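Local coordinates for putative peptide ABC-transport system periplasmic peptide-binding protein (PDB 4OEV) that binds nickel outside the cytoplasmic membrane for an ABC-type importer, as an extracytoplasmic solute-binding protein that belongs to a family generally assigned to peptide transport, at residues Asn230-Leu244 with Phe454-Lys468. Residues are numbered along the deposited sequence; the frame is centred on the assembly and turned at random.
Sequences NFGILREKSADYRAL and FIFLAYLDFALVYNK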
ATOM      1  N   ASN A 230      18.083  23.029 -10.926  1.00 45.63           N
ATOM      2  CA  ASN A 230      18.326  21.811 -11.690  1.00 45.98           C
ATOM      3  C   ASN A 230      17.229  20.799 -11.479  1.00 47.24           C
ATOM      4  O   ASN A 230      17.138  19.828 -12.239  1.00 45.15           O
ATOM      5  CB  ASN A 230      19.694  21.208 -11.356  1.00 49.17           C
ATOM      6  CG  ASN A 230      20.858  22.062 -11.886  1.00 54.17           C
ATOM      7  OD1 ASN A 230      20.878  22.457 -13.065  1.00 52.88           O
ATOM      8  ND2 ASN A 230      21.823  22.362 -11.016  1.00 55.77           N
ATOM      9  N   PHE A 231      16.365  21.051 -10.491  1.00 44.62           N
ATOM     10  CA  PHE A 231      15.318  20.117 -10.122  1.00 46.53           C
ATOM     11  C   PHE A 231      13.941  20.750 -10.061  1.00 47.88           C
ATOM     12  O   PHE A 231      13.802  21.934  -9.774  1.00 42.12           O
ATOM     13  CB  PHE A 231      15.629  19.473  -8.759  1.00 44.25           C
ATOM     14  CG  PHE A 231      16.940  18.762  -8.737  1.00 45.65           C
ATOM     15  CD1 PHE A 231      17.029  17.456  -9.184  1.00 41.71           C
ATOM     16  CD2 PHE A 231      18.094  19.414  -8.306  1.00 45.23           C
ATOM     17  CE1 PHE A 231      18.238  16.785  -9.175  1.00 44.64           C
ATOM     18  CE2 PHE A 231      19.314  18.754  -8.312  1.00 46.11           C
ATOM     19  CZ  PHE A 231      19.380  17.430  -8.747  1.00 42.82           C
ATOM     20  N   GLY A 232      12.929  19.926 -10.341  1.00 45.67           N
ATOM     21  CA  GLY A 232      11.546  20.284 -10.095  1.00 46.29           C
ATOM     22  C   GLY A 232      11.002  19.504  -8.897  1.00 43.47           C
ATOM     23  O   GLY A 232      11.602  18.525  -8.477  1.00 42.71           O
ATOM     24  N   ILE A 233       9.900  19.964  -8.313  1.00 43.19           N
ATOM     25  CA  ILE A 233       9.257  19.247  -7.204  1.00 40.13           C
ATOM     26  C   ILE A 233       7.762  19.183  -7.466  1.00 41.66           C
ATOM     27  O   ILE A 233       7.089  20.207  -7.468  1.00 45.42           O
ATOM     28  CB  ILE A 233       9.499  19.929  -5.846  1.00 38.42           C
ATOM     29  CG1 ILE A 233      10.996  20.126  -5.606  1.00 38.31           C
ATOM     30  CG2 ILE A 233       8.869  19.093  -4.736  1.00 41.00           C
ATOM     31  CD1 ILE A 233      11.326  21.072  -4.439  1.00 39.60           C
ATOM     32  N   LEU A 234       7.251  17.986  -7.711  1.00 38.53           N
ATOM     33  CA  LEU A 234       5.837  17.771  -7.939  1.00 42.45           C
ATOM     34  C   LEU A 234       5.186  17.300  -6.654  1.00 40.42           C
ATOM     35  O   LEU A 234       5.583  16.250  -6.141  1.00 40.13           O
ATOM     36  CB  LEU A 234       5.605  16.713  -8.999  1.00 45.26           C
ATOM     37  CG  LEU A 234       5.429  17.214 -10.415  1.00 54.47           C
ATOM     38  CD1 LEU A 234       5.406  15.978 -11.260  1.00 56.16           C
ATOM     39  CD2 LEU A 234       4.153  18.027 -10.552  1.00 57.23           C
ATOM     40  N   ARG A 235       4.210  18.056  -6.148  1.00 42.21           N
ATOM     41  CA  ARG A 235       3.469  17.652  -4.947  1.00 45.70           C
ATOM     42  C   ARG A 235       2.387  16.689  -5.332  1.00 45.36           C
ATOM     43  O   ARG A 235       1.566  17.024  -6.177  1.00 49.70           O
ATOM     44  CB  ARG A 235       2.816  18.832  -4.239  1.00 49.87           C
ATOM     45  CG  ARG A 235       1.844  18.346  -3.147  1.00 49.41           C
ATOM     46  CD  ARG A 235       1.127  19.485  -2.456  1.00 51.83           C
ATOM     47  NE  ARG A 235       2.026  20.414  -1.783  1.00 53.82           N
ATOM     48  CZ  ARG A 235       2.100  20.573  -0.459  1.00 57.24           C
ATOM     49  NH1 ARG A 235       1.340  19.841   0.341  1.00 58.16           N
ATOM     50  NH2 ARG A 235       2.931  21.478   0.071  1.00 55.35           N
ATOM     51  N   GLU A 236       2.379  15.503  -4.732  1.00 41.49           N
ATOM     52  CA  GLU A 236       1.389  14.466  -5.089  1.00 42.73           C
ATOM     53  C   GLU A 236       0.503  14.156  -3.878  1.00 43.75           C
ATOM     54  O   GLU A 236       1.021  13.962  -2.783  1.00 43.89           O
ATOM     55  CB  GLU A 236       2.093  13.204  -5.572  1.00 40.82           C
ATOM     56  CG  GLU A 236       3.041  13.478  -6.728  1.00 42.37           C
ATOM     57  CD  GLU A 236       2.823  12.538  -7.901  1.00 41.25           C
ATOM     58  OE1 GLU A 236       1.654  12.176  -8.174  1.00 40.93           O
ATOM     59  OE2 GLU A 236       3.824  12.151  -8.556  1.00 40.70           O
ATOM     60  N   LYS A 237      -0.814  14.147  -4.077  1.00 45.10           N
ATOM     61  CA  LYS A 237      -1.761  13.767  -3.024  1.00 44.03           C
ATOM     62  C   LYS A 237      -1.704  12.267  -2.879  1.00 41.48           C
ATOM     63  O   LYS A 237      -1.282  11.593  -3.809  1.00 38.25           O
ATOM     64  CB  LYS A 237      -3.189  14.207  -3.365  1.00 45.69           C
ATOM     65  CG  LYS A 237      -3.414  15.734  -3.343  1.00 48.60           C
ATOM     66  CD  LYS A 237      -3.381  16.296  -1.898  1.00 64.57           C
ATOM     67  CE  LYS A 237      -3.520  17.829  -1.842  1.00 64.51           C
ATOM     68  NZ  LYS A 237      -2.382  18.558  -1.125  1.00 63.92           N
ATOM     69  N   SER A 238      -2.096  11.723  -1.721  1.00 40.01           N
ATOM     70  CA  SER A 238      -2.083  10.260  -1.596  1.00 38.28           C
ATOM     71  C   SER A 238      -3.116   9.790  -0.598  1.00 36.27           C
ATOM     72  O   SER A 238      -3.553  10.562   0.253  1.00 37.31           O
ATOM     73  CB  SER A 238      -0.720   9.743  -1.162  1.00 35.10           C
ATOM     74  OG  SER A 238      -0.652   9.646   0.266  1.00 34.48           O
ATOM     75  N   ALA A 239      -3.413   8.502  -0.645  1.00 36.86           N
ATOM     76  CA  ALA A 239      -4.322   7.875   0.321  1.00 36.63           C
ATOM     77  C   ALA A 239      -3.499   7.190   1.420  1.00 35.97           C
ATOM     78  O   ALA A 239      -4.005   6.381   2.209  1.00 33.20           O
ATOM     79  CB  ALA A 239      -5.277   6.862  -0.394  1.00 33.41           C
ATOM     80  N   ASP A 240      -2.207   7.502   1.445  1.00 35.36           N
ATOM     81  CA  ASP A 240      -1.285   6.884   2.384  1.00 32.70           C
ATOM     82  C   ASP A 240      -1.340   7.544   3.766  1.00 31.71           C
ATOM     83  O   ASP A 240      -1.146   8.753   3.861  1.00 32.62           O
ATOM     84  CB  ASP A 240       0.129   6.988   1.823  1.00 33.24           C
ATOM     85  CG  ASP A 240       1.111   6.137   2.584  1.00 30.98           C
ATOM     86  OD1 ASP A 240       0.685   5.287   3.394  1.00 32.81           O
ATOM     87  OD2 ASP A 240       2.311   6.275   2.336  1.00 32.94           O
ATOM     88  N   TYR A 241      -1.584   6.776   4.824  1.00 30.84           N
ATOM     89  CA  TYR A 241      -1.543   7.372   6.202  1.00 30.73           C
ATOM     90  C   TYR A 241      -0.468   6.731   7.098  1.00 28.79           C
ATOM     91  O   TYR A 241      -0.020   5.611   6.850  1.00 25.92           O
ATOM     92  CB  TYR A 241      -2.923   7.264   6.883  1.00 30.58           C
ATOM     93  CG  TYR A 241      -3.370   5.819   7.104  1.00 31.08           C
ATOM     94  CD1 TYR A 241      -2.894   5.084   8.196  1.00 31.97           C
ATOM     95  CD2 TYR A 241      -4.277   5.210   6.245  1.00 31.23           C
ATOM     96  CE1 TYR A 241      -3.287   3.742   8.386  1.00 31.79           C
ATOM     97  CE2 TYR A 241      -4.692   3.877   6.447  1.00 30.56           C
ATOM     98  CZ  TYR A 241      -4.170   3.163   7.496  1.00 31.99           C
ATOM     99  OH  TYR A 241      -4.545   1.859   7.698  1.00 28.36           O
ATOM    100  N   ARG A 242      -0.036   7.456   8.140  1.00 30.04           N
ATOM    101  CA  ARG A 242       0.858   6.925   9.154  1.00 31.27           C
ATOM    102  C   ARG A 242       0.071   6.800  10.452  1.00 28.14           C
ATOM    103  O   ARG A 242      -0.815   7.586  10.694  1.00 26.95           O
ATOM    104  CB  ARG A 242       2.103   7.820   9.425  1.00 30.49           C
ATOM    105  CG  ARG A 242       3.036   7.897   8.210  1.00 30.35           C
ATOM    106  CD  ARG A 242       3.856   6.641   8.033  1.00 29.82           C
ATOM    107  NE  ARG A 242       4.443   6.604   6.706  1.00 31.51           N
ATOM    108  CZ  ARG A 242       3.822   6.165   5.617  1.00 29.44           C
ATOM    109  NH1 ARG A 242       2.566   5.720   5.661  1.00 29.94           N
ATOM    110  NH2 ARG A 242       4.455   6.186   4.460  1.00 29.24           N
ATOM    111  N   ALA A 243       0.415   5.801  11.247  1.00 25.79           N
ATOM    112  CA  ALA A 243      -0.289   5.499  12.507  1.00 24.08           C
ATOM    113  C   ALA A 243       0.623   4.746  13.434  1.00 27.68           C
ATOM    114  O   ALA A 243       1.596   4.144  12.962  1.00 28.78           O
ATOM    115  CB  ALA A 243      -1.611   4.649  12.200  1.00 29.76           C
ATOM    116  N   LEU A 244       0.316   4.768  14.754  1.00 23.05           N
ATOM    117  CA  LEU A 244       0.920   3.833  15.689  1.00 27.20           C
ATOM    118  C   LEU A 244       0.083   2.550  15.671  1.00 27.37           C
ATOM    119  O   LEU A 244      -1.103   2.597  15.999  1.00 24.55           O
ATOM    120  CB  LEU A 244       0.960   4.376  17.139  1.00 27.77           C
ATOM    121  CG  LEU A 244       1.664   3.436  18.096  1.00 26.34           C
ATOM    122  CD1 LEU A 244       3.105   3.411  17.656  1.00 25.34           C
ATOM    123  CD2 LEU A 244       1.512   3.985  19.613  1.00 25.96           C
ATOM    124  N   PHE A 454      -5.286   1.220  16.273  1.00 25.83           N
ATOM    125  CA  PHE A 454      -4.158   2.139  16.014  1.00 28.71           C
ATOM    126  C   PHE A 454      -4.257   3.421  16.841  1.00 33.33           C
ATOM    127  O   PHE A 454      -5.308   3.742  17.429  1.00 34.11           O
ATOM    128  CB  PHE A 454      -4.061   2.609  14.540  1.00 28.20           C
ATOM    129  CG  PHE A 454      -3.821   1.523  13.470  1.00 24.96           C
ATOM    130  CD1 PHE A 454      -3.430   0.194  13.750  1.00 25.19           C
ATOM    131  CD2 PHE A 454      -3.905   1.904  12.121  1.00 27.77           C
ATOM    132  CE1 PHE A 454      -3.260  -0.745  12.706  1.00 29.36           C
ATOM    133  CE2 PHE A 454      -3.726   0.972  11.073  1.00 28.37           C
ATOM    134  CZ  PHE A 454      -3.381  -0.341  11.366  1.00 31.06           C
ATOM    135  N   ILE A 455      -3.185   4.214  16.798  1.00 31.45           N
ATOM    136  CA  ILE A 455      -3.358   5.673  16.878  1.00 28.62           C
ATOM    137  C   ILE A 455      -3.171   6.218  15.452  1.00 31.38           C
ATOM    138  O   ILE A 455      -2.043   6.122  14.915  1.00 28.38           O
ATOM    139  CB  ILE A 455      -2.357   6.392  17.758  1.00 28.60           C
ATOM    140  CG1 ILE A 455      -2.417   5.850  19.195  1.00 30.11           C
ATOM    141  CG2 ILE A 455      -2.669   7.855  17.723  1.00 27.20           C
ATOM    142  CD1 ILE A 455      -1.385   6.501  20.111  1.00 31.63           C
ATOM    143  N   PHE A 456      -4.244   6.681  14.805  1.00 30.56           N
ATOM    144  CA  PHE A 456      -4.071   7.249  13.448  1.00 32.11           C
ATOM    145  C   PHE A 456      -3.414   8.618  13.594  1.00 32.93           C
ATOM    146  O   PHE A 456      -3.787   9.375  14.474  1.00 34.29           O
ATOM    147  CB  PHE A 456      -5.377   7.379  12.707  1.00 29.78           C
ATOM    148  CG  PHE A 456      -5.872   6.093  12.138  1.00 29.11           C
ATOM    149  CD1 PHE A 456      -5.654   5.800  10.788  1.00 29.10           C
ATOM    150  CD2 PHE A 456      -6.545   5.189  12.914  1.00 28.11           C
ATOM    151  CE1 PHE A 456      -6.117   4.625  10.217  1.00 27.16           C
ATOM    152  CE2 PHE A 456      -7.015   3.954  12.326  1.00 27.80           C
ATOM    153  CZ  PHE A 456      -6.795   3.714  10.983  1.00 29.83           C
ATOM    154  N   LEU A 457      -2.469   8.940  12.726  1.00 32.13           N
ATOM    155  CA  LEU A 457      -1.726  10.196  12.910  1.00 29.06           C
ATOM    156  C   LEU A 457      -1.955  11.141  11.738  1.00 32.43           C
ATOM    157  O   LEU A 457      -2.536  12.209  11.922  1.00 33.62           O
ATOM    158  CB  LEU A 457      -0.246   9.889  13.095  1.00 26.69           C
ATOM    159  CG  LEU A 457       0.016   9.077  14.371  1.00 27.46           C
ATOM    160  CD1 LEU A 457       1.440   8.473  14.339  1.00 30.41           C
ATOM    161  CD2 LEU A 457      -0.129  10.007  15.588  1.00 32.20           C
ATOM    162  N   ALA A 458      -1.540  10.766  10.519  1.00 30.06           N
ATOM    163  CA  ALA A 458      -1.658  11.717   9.431  1.00 29.13           C
ATOM    164  C   ALA A 458      -1.691  11.047   8.037  1.00 29.22           C
ATOM    165  O   ALA A 458      -1.065  10.011   7.830  1.00 32.36           O
ATOM    166  CB  ALA A 458      -0.517  12.712   9.473  1.00 28.18           C
ATOM    167  N   TYR A 459      -2.401  11.679   7.114  1.00 31.83           N
ATOM    168  CA  TYR A 459      -2.334  11.354   5.683  1.00 31.58           C
ATOM    169  C   TYR A 459      -1.231  12.202   5.036  1.00 33.07           C
ATOM    170  O   TYR A 459      -1.092  13.366   5.367  1.00 34.56           O
ATOM    171  CB  TYR A 459      -3.665  11.634   5.004  1.00 32.74           C
ATOM    172  CG  TYR A 459      -4.686  10.520   5.199  1.00 32.53           C
ATOM    173  CD1 TYR A 459      -4.892   9.555   4.222  1.00 33.71           C
ATOM    174  CD2 TYR A 459      -5.477  10.470   6.335  1.00 32.71           C
ATOM    175  CE1 TYR A 459      -5.855   8.538   4.382  1.00 34.07           C
ATOM    176  CE2 TYR A 459      -6.431   9.447   6.521  1.00 32.58           C
ATOM    177  CZ  TYR A 459      -6.622   8.499   5.543  1.00 32.28           C
ATOM    178  OH  TYR A 459      -7.559   7.499   5.726  1.00 30.88           O
ATOM    179  N   LEU A 460      -0.424  11.589   4.171  1.00 31.18           N
ATOM    180  CA  LEU A 460       0.746  12.248   3.594  1.00 33.02           C
ATOM    181  C   LEU A 460       0.577  12.734   2.147  1.00 34.32           C
ATOM    182  O   LEU A 460      -0.087  12.071   1.319  1.00 31.53           O
ATOM    183  CB  LEU A 460       1.927  11.287   3.638  1.00 33.92           C
ATOM    184  CG  LEU A 460       2.228  10.625   4.948  1.00 33.50           C
ATOM    185  CD1 LEU A 460       3.421   9.718   4.724  1.00 32.04           C
ATOM    186  CD2 LEU A 460       2.564  11.718   6.027  1.00 32.91           C
ATOM    187  N   ASP A 461       1.154  13.897   1.844  1.00 32.33           N
ATOM    188  CA  ASP A 461       1.460  14.222   0.456  1.00 35.70           C
ATOM    189  C   ASP A 461       2.853  13.706   0.176  1.00 36.77           C
ATOM    190  O   ASP A 461       3.657  13.509   1.091  1.00 36.79           O
ATOM    191  CB  ASP A 461       1.422  15.713   0.162  1.00 38.01           C
ATOM    192  CG  ASP A 461       0.046  16.232  -0.009  1.00 38.71           C
ATOM    193  OD1 ASP A 461      -0.890  15.423   0.080  1.00 39.17           O
ATOM    194  OD2 ASP A 461      -0.097  17.447  -0.269  1.00 42.69           O
ATOM    195  N   PHE A 462       3.157  13.524  -1.098  1.00 37.01           N
ATOM    196  CA  PHE A 462       4.489  13.084  -1.460  1.00 37.44           C
ATOM    197  C   PHE A 462       5.131  14.128  -2.330  1.00 36.58           C
ATOM    198  O   PHE A 462       4.455  14.818  -3.091  1.00 38.85           O
ATOM    199  CB  PHE A 462       4.452  11.718  -2.166  1.00 38.65           C
ATOM    200  CG  PHE A 462       4.296  10.576  -1.208  1.00 36.83           C
ATOM    201  CD1 PHE A 462       5.412  10.027  -0.597  1.00 37.47           C
ATOM    202  CD2 PHE A 462       3.050  10.070  -0.914  1.00 34.63           C
ATOM    203  CE1 PHE A 462       5.300   8.993   0.338  1.00 38.54           C
ATOM    204  CE2 PHE A 462       2.921   9.019   0.031  1.00 33.69           C
ATOM    205  CZ  PHE A 462       4.038   8.483   0.636  1.00 36.80           C
ATOM    206  N   ALA A 463       6.447  14.238  -2.199  1.00 36.30           N
ATOM    207  CA  ALA A 463       7.202  15.156  -3.025  1.00 38.86           C
ATOM    208  C   ALA A 463       8.037  14.359  -4.017  1.00 37.59           C
ATOM    209  O   ALA A 463       9.006  13.699  -3.633  1.00 36.00           O
ATOM    210  CB  ALA A 463       8.108  16.088  -2.136  1.00 35.44           C
ATOM    211  N   LEU A 464       7.639  14.399  -5.291  1.00 38.26           N
ATOM    212  CA  LEU A 464       8.450  13.804  -6.339  1.00 36.60           C
ATOM    213  C   LEU A 464       9.505  14.790  -6.773  1.00 38.33           C
ATOM    214  O   LEU A 464       9.205  15.834  -7.391  1.00 38.06           O
ATOM    215  CB  LEU A 464       7.587  13.363  -7.546  1.00 34.49           C
ATOM    216  CG  LEU A 464       8.367  12.863  -8.771  1.00 41.08           C
ATOM    217  CD1 LEU A 464       9.422  11.824  -8.409  1.00 38.95           C
ATOM    218  CD2 LEU A 464       7.360  12.294  -9.804  1.00 38.08           C
ATOM    219  N   VAL A 465      10.754  14.473  -6.479  1.00 35.33           N
ATOM    220  CA  VAL A 465      11.797  15.414  -6.870  1.00 37.48           C
ATOM    221  C   VAL A 465      12.508  14.929  -8.118  1.00 37.62           C
ATOM    222  O   VAL A 465      12.993  13.800  -8.166  1.00 43.00           O
ATOM    223  CB  VAL A 465      12.837  15.644  -5.791  1.00 36.59           C
ATOM    224  CG1 VAL A 465      13.847  16.648  -6.293  1.00 39.44           C
ATOM    225  CG2 VAL A 465      12.175  16.132  -4.502  1.00 38.08           C
ATOM    226  N   TYR A 466      12.591  15.765  -9.126  1.00 39.05           N
ATOM    227  CA  TYR A 466      13.087  15.233 -10.397  1.00 45.73           C
ATOM    228  C   TYR A 466      14.050  16.171 -11.132  1.00 45.58           C
ATOM    229  O   TYR A 466      13.862  17.395 -11.216  1.00 46.42           O
ATOM    230  CB  TYR A 466      11.885  14.856 -11.317  1.00 44.28           C
ATOM    231  CG  TYR A 466      11.010  16.058 -11.657  1.00 43.36           C
ATOM    232  CD1 TYR A 466       9.963  16.445 -10.809  1.00 43.61           C
ATOM    233  CD2 TYR A 466      11.262  16.826 -12.778  1.00 44.88           C
ATOM    234  CE1 TYR A 466       9.206  17.573 -11.090  1.00 43.39           C
ATOM    235  CE2 TYR A 466      10.494  17.949 -13.075  1.00 47.26           C
ATOM    236  CZ  TYR A 466       9.461  18.298 -12.220  1.00 47.48           C
ATOM    237  OH  TYR A 466       8.710  19.408 -12.500  1.00 53.34           O
ATOM    238  N   ASN A 467      15.089  15.569 -11.690  1.00 45.51           N
ATOM    239  CA  ASN A 467      15.935  16.248 -12.674  1.00 49.14           C
ATOM    240  C   ASN A 467      15.090  17.044 -13.676  1.00 48.35           C
ATOM    241  O   ASN A 467      14.180  16.502 -14.308  1.00 47.64           O
ATOM    242  CB  ASN A 467      16.797  15.218 -13.385  1.00 50.86           C
ATOM    243  CG  ASN A 467      17.691  15.836 -14.396  1.00 63.26           C
ATOM    244  OD1 ASN A 467      17.555  15.601 -15.587  1.00 62.59           O
ATOM    245  ND2 ASN A 467      18.623  16.653 -13.917  1.00 67.69           N
ATOM    246  N   LYS A 468      15.384  18.338 -13.795  1.00 48.39           N
ATOM    247  CA  LYS A 468      14.547  19.258 -14.542  1.00 52.75           C
ATOM    248  C   LYS A 468      14.460  18.895 -16.018  1.00 53.84           C
ATOM    249  O   LYS A 468      13.628  19.437 -16.744  1.00 54.54           O
ATOM    250  CB  LYS A 468      15.083  20.701 -14.404  1.00 62.01           C
ATOM    251  CG  LYS A 468      14.027  21.797 -14.607  1.00 68.08           C
ATOM    252  CD  LYS A 468      12.844  21.566 -13.659  1.00 71.24           C
ATOM    253  CE  LYS A 468      11.938  22.790 -13.554  1.00 76.35           C
ATOM    254  NZ  LYS A 468      10.852  22.552 -12.541  1.00 77.30           N
TER
HETATM  255  O   HOH W   1       6.950  20.599 -10.380  1.00 52.39           O
HETATM  256  O   HOH W   2      -2.288  13.368   0.580  1.00 34.99           O
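With CG between backbone N and carbonyl carbon (chi1 61°), Tyr466 lays its ring over Gly232, whose CA stands 3.8 Å from the ring centroid, a CH-pi contact. A similar chi1 of 63° carries the Tyr241 ring to Phe456, whose CE1 reaches one face, and turns its edge to the face of Tyr459, centroids 5.7 Å apart; Tyr241 CB sits almost exactly on the Tyr459 ring normal.

Two antiparallel pairings, 231-236 with 462-467 (reciprocal N-to-O bonds join Glu236 and Phe462) and 241-244 with 454-460, are offset by two residues. At this break Asp461 OD2 takes Lys237 NZ on its syn lone pair at 2.7 Å and Arg235 NH1 on the anti side at 2.9 Å. Ser238 OG accepts from Asp240 N, which makes an ST turn, and donates to Leu460 O across the break. Further on, Arg242 O receives both Leu457 N (2.9 Å) and Ala458 N (3.3 Å), a classic beta bulge.

Arg242 grips Asp240 end-on in a salt bridge, NH1 to OD1 and NH2 to OD2 at 3.0 Å each, with Leu460 CD1 3.6 Å above the guanidinium plane. Asp240 OD1 also bonds ND1 of the nickel ligand His480, consistent with second-shell positioning of that ring, while OD2 holds the His481 backbone N. Strand 379-384 pairs beside 241-244, helix 342-357 packs on Leu244, Ile455 and Leu460, and helix 223-226 contacts Ile233 and Val465.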